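PDB 1UF3: TT1561 protein from Thermus thermophilus, which is of unknown function but binds calcium ions and, as a member of the calcineurin-like metallophosphoesterase superfamily, is probably a metal-dependent phosphoesterase. Local coordinates for residues R6-T11 with A35-G40; K162-Q167 with K192-G197. All coordinates share one frame; numbering follows the deposited sequence.

Contact 1: residues R6-T11 with A35-G40; sequences RYILAT and AIALIG
The two flat peptide groups that flank Leu9 both bond to strand 35-39. Leu9 N donates to Ala35 O at 2.9 Å, and Leu9 O receives Ala37 N, also at 2.9 Å. Farther on, Ile39 N meets Thr11 O at 3.1 Å. Weak bonds from Ala35 N to Tyr7 O and from Thr11 N to Ala37 O complete the parallel ladder. Before it, one face of the Arg6 guanidinium carries Tyr7 CZ, 3.4 Å above the plane and offset toward the rim.

Ile8, Ala10, Ala35 and Ala37 share one face of the sheet, where Ile8 CG2 lies 4.0 Å from Ala37 CB. On the other, Leu9 CB packs on Ile36 CG1 at 4.1 Å, and Thr11 and Leu38 run side by side. Thr11 OG1 is anti to the backbone N (chi1 -170°) and bonds to Glu211 O, while CG2 meets Leu38 CG.

Strands 7-12 and 35-39, with helices 18-25 and 27-31 between them, form a beta-alpha-beta unit of the metallophosphoesterase fold. Helix 18-25 covers the Leu9 face through Leu21 and Phe24; Leu183 and Leu185 of strand 183-186, in the second sheet, cover the Ile8 face. Asp34, a calcium ligand, accepts Tyr7 N, and strands 211-216 and 66-69 flank the pair.

Contact 2: residues K162-Q167 with K192-G197; sequences KGLNEQ and KHEMLG
Leu164 and Glu194 supply most of the apolar contact, their side chains lying alongside and running in opposite senses. Leu164 CG lies 3.7 Å from Glu194 CG and 3.9 Å from Glu194 CB, so the acid is met by its aliphatic part. Leu164 CG is anti to its own carbonyl carbon (chi1 -67°), and branch CD2 goes on to pass the chain of Lys192, with 3.9 Å between Leu164 CD2 and Lys192 CD. Val201 of strand 199-203 and Met158 also touch the leucine. An alanine at Leu164 would probably open a gap beside the methylenes of Glu194, whose chain would be freer to turn.

A second kind of contact sets a polar atom against the backbone. Glu194, bent at chi2, brings OE2 to 3.4 Å from Gly163 CA, on the side where a CB would point.

Hydrogen bonds do not pass directly between the segments. Asn165 OD1 accepts Gln167 N at 2.7 Å, forming an Asx turn in the loop. Lys192 NZ turns instead to Gly190 O, just before the strand. His161 links the two segments indirectly: its ND1 bonds to the backbone N of both Gly163 and Leu164, and its NE2 to Met195 O.

With no direct hydrogen bond or salt bridge between the segments, a leucine of the loop meets the aliphatic stems of a lysine and a glutamate of strand 192-196, and His161, just before the loop segment, gives a polar tie between them.

Overall arrangement
Contact 1 is core and contact 2 surface: all the touching residues of 6-11 and 35-40 are buried, whereas contact 2 lies at the surface, its centre about 17 Å from the centre of the chain. They hold different elements. Contact 1 pairs two strands within the six-stranded sheet; contact 2 sets a loop against strand 192-196 of the other sheet. The chemistry follows the setting, with a backbone ladder and alanine, leucine and isoleucine side chains inside, and lysine and glutamate stems around one leucine outside. The centres of contact 1 and contact 2 are about 19 Å apart, and the two do not touch. A calcium site adjoins contact 1, while contact 2 lies away from the known sites.

Contact 1: residues R6-T11 with A35-G40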
ATOM      1  N   ARG A   6       5.797  11.572  10.501  1.00 20.56           N
ATOM      2  CA  ARG A   6       6.416  11.193  11.763  1.00 24.30           C
ATOM      3  C   ARG A   6       7.933  11.385  11.676  1.00 25.04           C
ATOM      4  O   ARG A   6       8.552  11.866  12.626  1.00 27.16           O
ATOM      5  CB  ARG A   6       6.130   9.728  12.139  1.00 25.71           C
ATOM      6  CG  ARG A   6       6.845   9.326  13.452  1.00 34.68           C
ATOM      7  CD  ARG A   6       6.370   7.993  14.080  1.00 37.21           C
ATOM      8  NE  ARG A   6       7.259   7.611  15.178  1.00 40.56           N
ATOM      9  CZ  ARG A   6       7.363   6.389  15.701  1.00 41.66           C
ATOM     10  NH1 ARG A   6       6.617   5.389  15.247  1.00 37.82           N
ATOM     11  NH2 ARG A   6       8.270   6.153  16.653  1.00 42.18           N
ATOM     12  N   TYR A   7       8.517  11.004  10.536  1.00 23.59           N
ATOM     13  CA  TYR A   7       9.950  11.122  10.317  1.00 22.34           C
ATOM     14  C   TYR A   7      10.279  12.172   9.281  1.00 22.56           C
ATOM     15  O   TYR A   7       9.678  12.209   8.204  1.00 23.68           O
ATOM     16  CB  TYR A   7      10.531   9.777   9.888  1.00 23.84           C
ATOM     17  CG  TYR A   7      10.321   8.723  10.929  1.00 24.75           C
ATOM     18  CD1 TYR A   7       9.169   7.925  10.925  1.00 23.49           C
ATOM     19  CD2 TYR A   7      11.226   8.589  11.989  1.00 23.82           C
ATOM     20  CE1 TYR A   7       8.925   7.022  11.953  1.00 25.86           C
ATOM     21  CE2 TYR A   7      10.984   7.699  13.027  1.00 27.11           C
ATOM     22  CZ  TYR A   7       9.827   6.919  13.005  1.00 27.22           C
ATOM     23  OH  TYR A   7       9.572   6.076  14.055  1.00 29.36           O
ATOM     24  N   ILE A   8      11.229  13.034   9.614  1.00 20.61           N
ATOM     25  CA  ILE A   8      11.639  14.095   8.716  1.00 18.89           C
ATOM     26  C   ILE A   8      13.123  14.008   8.409  1.00 22.41           C
ATOM     27  O   ILE A   8      13.957  13.972   9.336  1.00 22.01           O
ATOM     28  CB  ILE A   8      11.368  15.448   9.331  1.00 18.21           C
ATOM     29  CG1 ILE A   8       9.874  15.625   9.616  1.00 18.94           C
ATOM     30  CG2 ILE A   8      11.862  16.537   8.432  1.00 19.92           C
ATOM     31  CD1 ILE A   8       9.644  16.808  10.525  1.00 18.30           C
ATOM     32  N   LEU A   9      13.449  13.952   7.114  1.00 20.96           N
ATOM     33  CA  LEU A   9      14.839  13.930   6.651  1.00 22.07           C
ATOM     34  C   LEU A   9      15.226  15.416   6.572  1.00 21.62           C
ATOM     35  O   LEU A   9      14.555  16.221   5.897  1.00 21.71           O
ATOM     36  CB  LEU A   9      14.918  13.260   5.274  1.00 23.29           C
ATOM     37  CG  LEU A   9      16.296  13.066   4.649  1.00 23.46           C
ATOM     38  CD1 LEU A   9      17.160  12.231   5.576  1.00 20.58           C
ATOM     39  CD2 LEU A   9      16.136  12.375   3.279  1.00 22.12           C
ATOM     40  N   ALA A  10      16.283  15.790   7.284  1.00 19.27           N
ATOM     41  CA  ALA A  10      16.698  17.188   7.347  1.00 18.44           C
ATOM     42  C   ALA A  10      18.204  17.456   7.201  1.00 17.88           C
ATOM     43  O   ALA A  10      19.027  16.597   7.482  1.00 18.78           O
ATOM     44  CB  ALA A  10      16.205  17.788   8.656  1.00 17.66           C
ATOM     45  N   THR A  11      18.528  18.668   6.773  1.00 20.23           N
ATOM     46  CA  THR A  11      19.908  19.091   6.574  1.00 21.89           C
ATOM     47  C   THR A  11      19.879  20.577   6.281  1.00 22.60           C
ATOM     48  O   THR A  11      18.797  21.168   6.069  1.00 21.85           O
ATOM     49  CB  THR A  11      20.566  18.361   5.381  1.00 23.90           C
ATOM     50  OG1 THR A  11      21.970  18.626   5.385  1.00 26.07           O
ATOM     51  CG2 THR A  11      19.991  18.866   4.054  1.00 23.69           C
ATOM     52  N   ALA A  35       8.779  13.310   5.198  1.00 17.91           N
ATOM     53  CA  ALA A  35       8.959  14.649   4.699  1.00 17.94           C
ATOM     54  C   ALA A  35      10.448  15.035   4.686  1.00 19.53           C
ATOM     55  O   ALA A  35      11.290  14.308   5.221  1.00 19.75           O
ATOM     56  CB  ALA A  35       8.181  15.599   5.533  1.00 14.73           C
ATOM     57  N   ILE A  36      10.753  16.170   4.063  1.00 17.56           N
ATOM     58  CA  ILE A  36      12.113  16.669   3.983  1.00 19.12           C
ATOM     59  C   ILE A  36      12.060  18.136   4.366  1.00 18.64           C
ATOM     60  O   ILE A  36      11.140  18.861   3.967  1.00 19.91           O
ATOM     61  CB  ILE A  36      12.676  16.593   2.541  1.00 19.55           C
ATOM     62  CG1 ILE A  36      12.971  15.147   2.156  1.00 21.26           C
ATOM     63  CG2 ILE A  36      13.888  17.501   2.414  1.00 24.01           C
ATOM     64  CD1 ILE A  36      13.344  14.933   0.682  1.00 21.02           C
ATOM     65  N   ALA A  37      13.023  18.571   5.170  1.00 16.62           N
ATOM     66  CA  ALA A  37      13.100  19.967   5.555  1.00 17.93           C
ATOM     67  C   ALA A  37      14.527  20.386   5.231  1.00 20.36           C
ATOM     68  O   ALA A  37      15.482  19.713   5.620  1.00 19.85           O
ATOM     69  CB  ALA A  37      12.807  20.140   7.032  1.00 20.33           C
ATOM     70  N   LEU A  38      14.681  21.482   4.500  1.00 22.52           N
ATOM     71  CA  LEU A  38      16.022  21.907   4.122  1.00 23.16           C
ATOM     72  C   LEU A  38      16.246  23.405   4.325  1.00 23.36           C
ATOM     73  O   LEU A  38      15.482  24.252   3.841  1.00 21.98           O
ATOM     74  CB  LEU A  38      16.289  21.476   2.674  1.00 24.51           C
ATOM     75  CG  LEU A  38      17.700  21.644   2.106  1.00 26.35           C
ATOM     76  CD1 LEU A  38      17.909  20.788   0.825  1.00 25.73           C
ATOM     77  CD2 LEU A  38      17.899  23.108   1.854  1.00 26.61           C
ATOM     78  N   ILE A  39      17.300  23.707   5.081  1.00 21.72           N
ATOM     79  CA  ILE A  39      17.681  25.067   5.433  1.00 22.10           C
ATOM     80  C   ILE A  39      18.841  25.531   4.553  1.00 22.13           C
ATOM     81  O   ILE A  39      19.767  24.766   4.325  1.00 21.78           O
ATOM     82  CB  ILE A  39      18.149  25.137   6.918  1.00 21.68           C
ATOM     83  CG1 ILE A  39      17.093  24.527   7.856  1.00 23.29           C
ATOM     84  CG2 ILE A  39      18.368  26.577   7.312  1.00 21.68           C
ATOM     85  CD1 ILE A  39      15.811  25.353   7.960  1.00 22.36           C
ATOM     86  N   GLY A  40      18.801  26.779   4.076  1.00 23.69           N
ATOM     87  CA  GLY A  40      19.883  27.281   3.231  1.00 25.52           C
ATOM     88  C   GLY A  40      21.211  27.380   3.985  1.00 27.79           C
ATOM     89  O   GLY A  40      21.286  26.982   5.143  1.00 28.21           O
TER

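Contact 2: residues K162-Q167 with K192-G197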
ATOM      1  N   LYS A 162      22.481  28.138  25.796  1.00 33.65           N
ATOM      2  CA  LYS A 162      23.705  27.731  26.473  1.00 36.55           C
ATOM      3  C   LYS A 162      24.177  26.343  26.050  1.00 36.67           C
ATOM      4  O   LYS A 162      25.370  26.035  26.106  1.00 38.04           O
ATOM      5  CB  LYS A 162      23.515  27.809  27.996  1.00 37.60           C
ATOM      6  CG  LYS A 162      23.225  29.223  28.500  1.00 38.38           C
ATOM      7  CD  LYS A 162      23.576  29.390  29.983  1.00 42.31           C
ATOM      8  CE  LYS A 162      23.371  30.835  30.445  1.00 44.48           C
ATOM      9  NZ  LYS A 162      23.811  31.059  31.861  1.00 46.85           N
ATOM     10  N   GLY A 163      23.248  25.506  25.607  1.00 36.46           N
ATOM     11  CA  GLY A 163      23.626  24.179  25.164  1.00 35.45           C
ATOM     12  C   GLY A 163      24.107  24.159  23.718  1.00 36.82           C
ATOM     13  O   GLY A 163      25.194  23.662  23.446  1.00 37.61           O
ATOM     14  N   LEU A 164      23.317  24.726  22.802  1.00 36.17           N
ATOM     15  CA  LEU A 164      23.621  24.752  21.356  1.00 35.23           C
ATOM     16  C   LEU A 164      24.574  25.819  20.813  1.00 34.59           C
ATOM     17  O   LEU A 164      25.412  25.529  19.957  1.00 33.84           O
ATOM     18  CB  LEU A 164      22.319  24.864  20.545  1.00 36.13           C
ATOM     19  CG  LEU A 164      21.313  23.714  20.542  1.00 36.74           C
ATOM     20  CD1 LEU A 164      20.103  24.106  19.718  1.00 39.48           C
ATOM     21  CD2 LEU A 164      21.952  22.479  19.960  1.00 38.25           C
ATOM     22  N   ASN A 165      24.413  27.054  21.267  1.00 34.66           N
ATOM     23  CA  ASN A 165      25.250  28.151  20.793  1.00 35.70           C
ATOM     24  C   ASN A 165      25.106  29.400  21.658  1.00 35.91           C
ATOM     25  O   ASN A 165      24.147  30.176  21.517  1.00 34.62           O
ATOM     26  CB  ASN A 165      24.903  28.492  19.335  1.00 36.79           C
ATOM     27  CG  ASN A 165      25.801  29.582  18.756  1.00 38.91           C
ATOM     28  OD1 ASN A 165      26.542  30.253  19.478  1.00 39.36           O
ATOM     29  ND2 ASN A 165      25.725  29.769  17.446  1.00 38.24           N
ATOM     30  N   GLU A 166      26.095  29.578  22.533  1.00 36.60           N
ATOM     31  CA  GLU A 166      26.204  30.689  23.476  1.00 38.02           C
ATOM     32  C   GLU A 166      26.242  32.043  22.769  1.00 36.84           C
ATOM     33  O   GLU A 166      26.020  33.084  23.390  1.00 34.40           O
ATOM     34  CB  GLU A 166      27.486  30.487  24.315  1.00 42.20           C
ATOM     35  CG  GLU A 166      27.878  31.634  25.241  1.00 46.76           C
ATOM     36  CD  GLU A 166      27.014  31.713  26.489  1.00 49.69           C
ATOM     37  OE1 GLU A 166      26.993  30.730  27.268  1.00 51.26           O
ATOM     38  OE2 GLU A 166      26.360  32.763  26.693  1.00 52.57           O
ATOM     39  N   GLN A 167      26.529  32.026  21.469  1.00 37.45           N
ATOM     40  CA  GLN A 167      26.584  33.261  20.676  1.00 39.13           C
ATOM     41  C   GLN A 167      25.389  33.357  19.715  1.00 38.05           C
ATOM     42  O   GLN A 167      25.409  34.124  18.744  1.00 37.28           O
ATOM     43  CB  GLN A 167      27.898  33.333  19.880  1.00 39.66           C
ATOM     44  CG  GLN A 167      29.179  33.275  20.737  1.00 44.07           C
ATOM     45  CD  GLN A 167      29.192  34.299  21.879  1.00 46.31           C
ATOM     46  OE1 GLN A 167      29.106  35.510  21.654  1.00 47.63           O
ATOM     47  NE2 GLN A 167      29.299  33.807  23.110  1.00 47.38           N
ATOM     48  N   LYS A 192      22.928  17.956  16.186  1.00 27.36           N
ATOM     49  CA  LYS A 192      22.701  18.000  17.622  1.00 27.11           C
ATOM     50  C   LYS A 192      21.359  18.639  17.892  1.00 25.75           C
ATOM     51  O   LYS A 192      20.759  19.261  17.009  1.00 24.24           O
ATOM     52  CB  LYS A 192      23.793  18.795  18.337  1.00 28.81           C
ATOM     53  CG  LYS A 192      23.560  20.275  18.381  1.00 30.29           C
ATOM     54  CD  LYS A 192      24.422  21.002  17.396  1.00 33.83           C
ATOM     55  CE  LYS A 192      25.888  20.883  17.744  1.00 34.68           C
ATOM     56  NZ  LYS A 192      26.708  21.568  16.712  1.00 35.41           N
ATOM     57  N   HIS A 193      20.890  18.503  19.121  1.00 23.91           N
ATOM     58  CA  HIS A 193      19.597  19.056  19.448  1.00 23.78           C
ATOM     59  C   HIS A 193      19.438  19.280  20.932  1.00 24.02           C
ATOM     60  O   HIS A 193      20.073  18.609  21.751  1.00 25.71           O
ATOM     61  CB  HIS A 193      18.508  18.110  18.925  1.00 20.62           C
ATOM     62  CG  HIS A 193      18.542  16.750  19.547  1.00 18.51           C
ATOM     63  ND1 HIS A 193      17.697  16.378  20.572  1.00 21.93           N
ATOM     64  CD2 HIS A 193      19.316  15.670  19.292  1.00 19.60           C
ATOM     65  CE1 HIS A 193      17.945  15.127  20.918  1.00 19.32           C
ATOM     66  NE2 HIS A 193      18.926  14.673  20.157  1.00 19.74           N
ATOM     67  N   GLU A 194      18.571  20.220  21.273  1.00 24.85           N
ATOM     68  CA  GLU A 194      18.300  20.536  22.667  1.00 28.79           C
ATOM     69  C   GLU A 194      16.873  21.031  22.787  1.00 28.38           C
ATOM     70  O   GLU A 194      16.240  21.341  21.786  1.00 27.41           O
ATOM     71  CB  GLU A 194      19.238  21.651  23.137  1.00 30.57           C
ATOM     72  CG  GLU A 194      20.694  21.256  23.206  1.00 35.48           C
ATOM     73  CD  GLU A 194      21.051  20.709  24.573  1.00 39.13           C
ATOM     74  OE1 GLU A 194      20.721  19.540  24.860  1.00 39.47           O
ATOM     75  OE2 GLU A 194      21.641  21.473  25.370  1.00 42.76           O
HETATM   76  N   MSE A 195      16.368  21.094  24.014  1.00 27.60           N
HETATM   77  CA  MSE A 195      15.038  21.623  24.245  1.00 27.13           C
HETATM   78  C   MSE A 195      15.218  23.080  24.669  1.00 28.07           C
HETATM   79  O   MSE A 195      16.173  23.417  25.377  1.00 26.41           O
HETATM   80  CB  MSE A 195      14.329  20.873  25.380  1.00 27.10           C
HETATM   81  CG  MSE A 195      14.108  19.396  25.134  1.00 27.15           C
HETATM   82 SE   MSE A 195      12.891  19.057  23.641  1.00 29.03          SE
HETATM   83  CE  MSE A 195      11.444  20.218  24.116  1.00 22.46           C
ATOM     84  N   LEU A 196      14.311  23.935  24.207  1.00 26.89           N
ATOM     85  CA  LEU A 196      14.287  25.347  24.557  1.00 27.72           C
ATOM     86  C   LEU A 196      12.840  25.492  25.005  1.00 30.49           C
ATOM     87  O   LEU A 196      11.922  25.709  24.186  1.00 29.96           O
ATOM     88  CB  LEU A 196      14.559  26.234  23.335  1.00 26.80           C
ATOM     89  CG  LEU A 196      14.910  27.700  23.650  1.00 29.71           C
ATOM     90  CD1 LEU A 196      15.459  28.384  22.404  1.00 27.87           C
ATOM     91  CD2 LEU A 196      13.676  28.445  24.204  1.00 28.04           C
ATOM     92  N   GLY A 197      12.635  25.337  26.310  1.00 30.07           N
ATOM     93  CA  GLY A 197      11.291  25.398  26.846  1.00 28.89           C
ATOM     94  C   GLY A 197      10.642  24.124  26.353  1.00 27.75           C
ATOM     95  O   GLY A 197      11.236  23.049  26.430  1.00 27.13           O
TER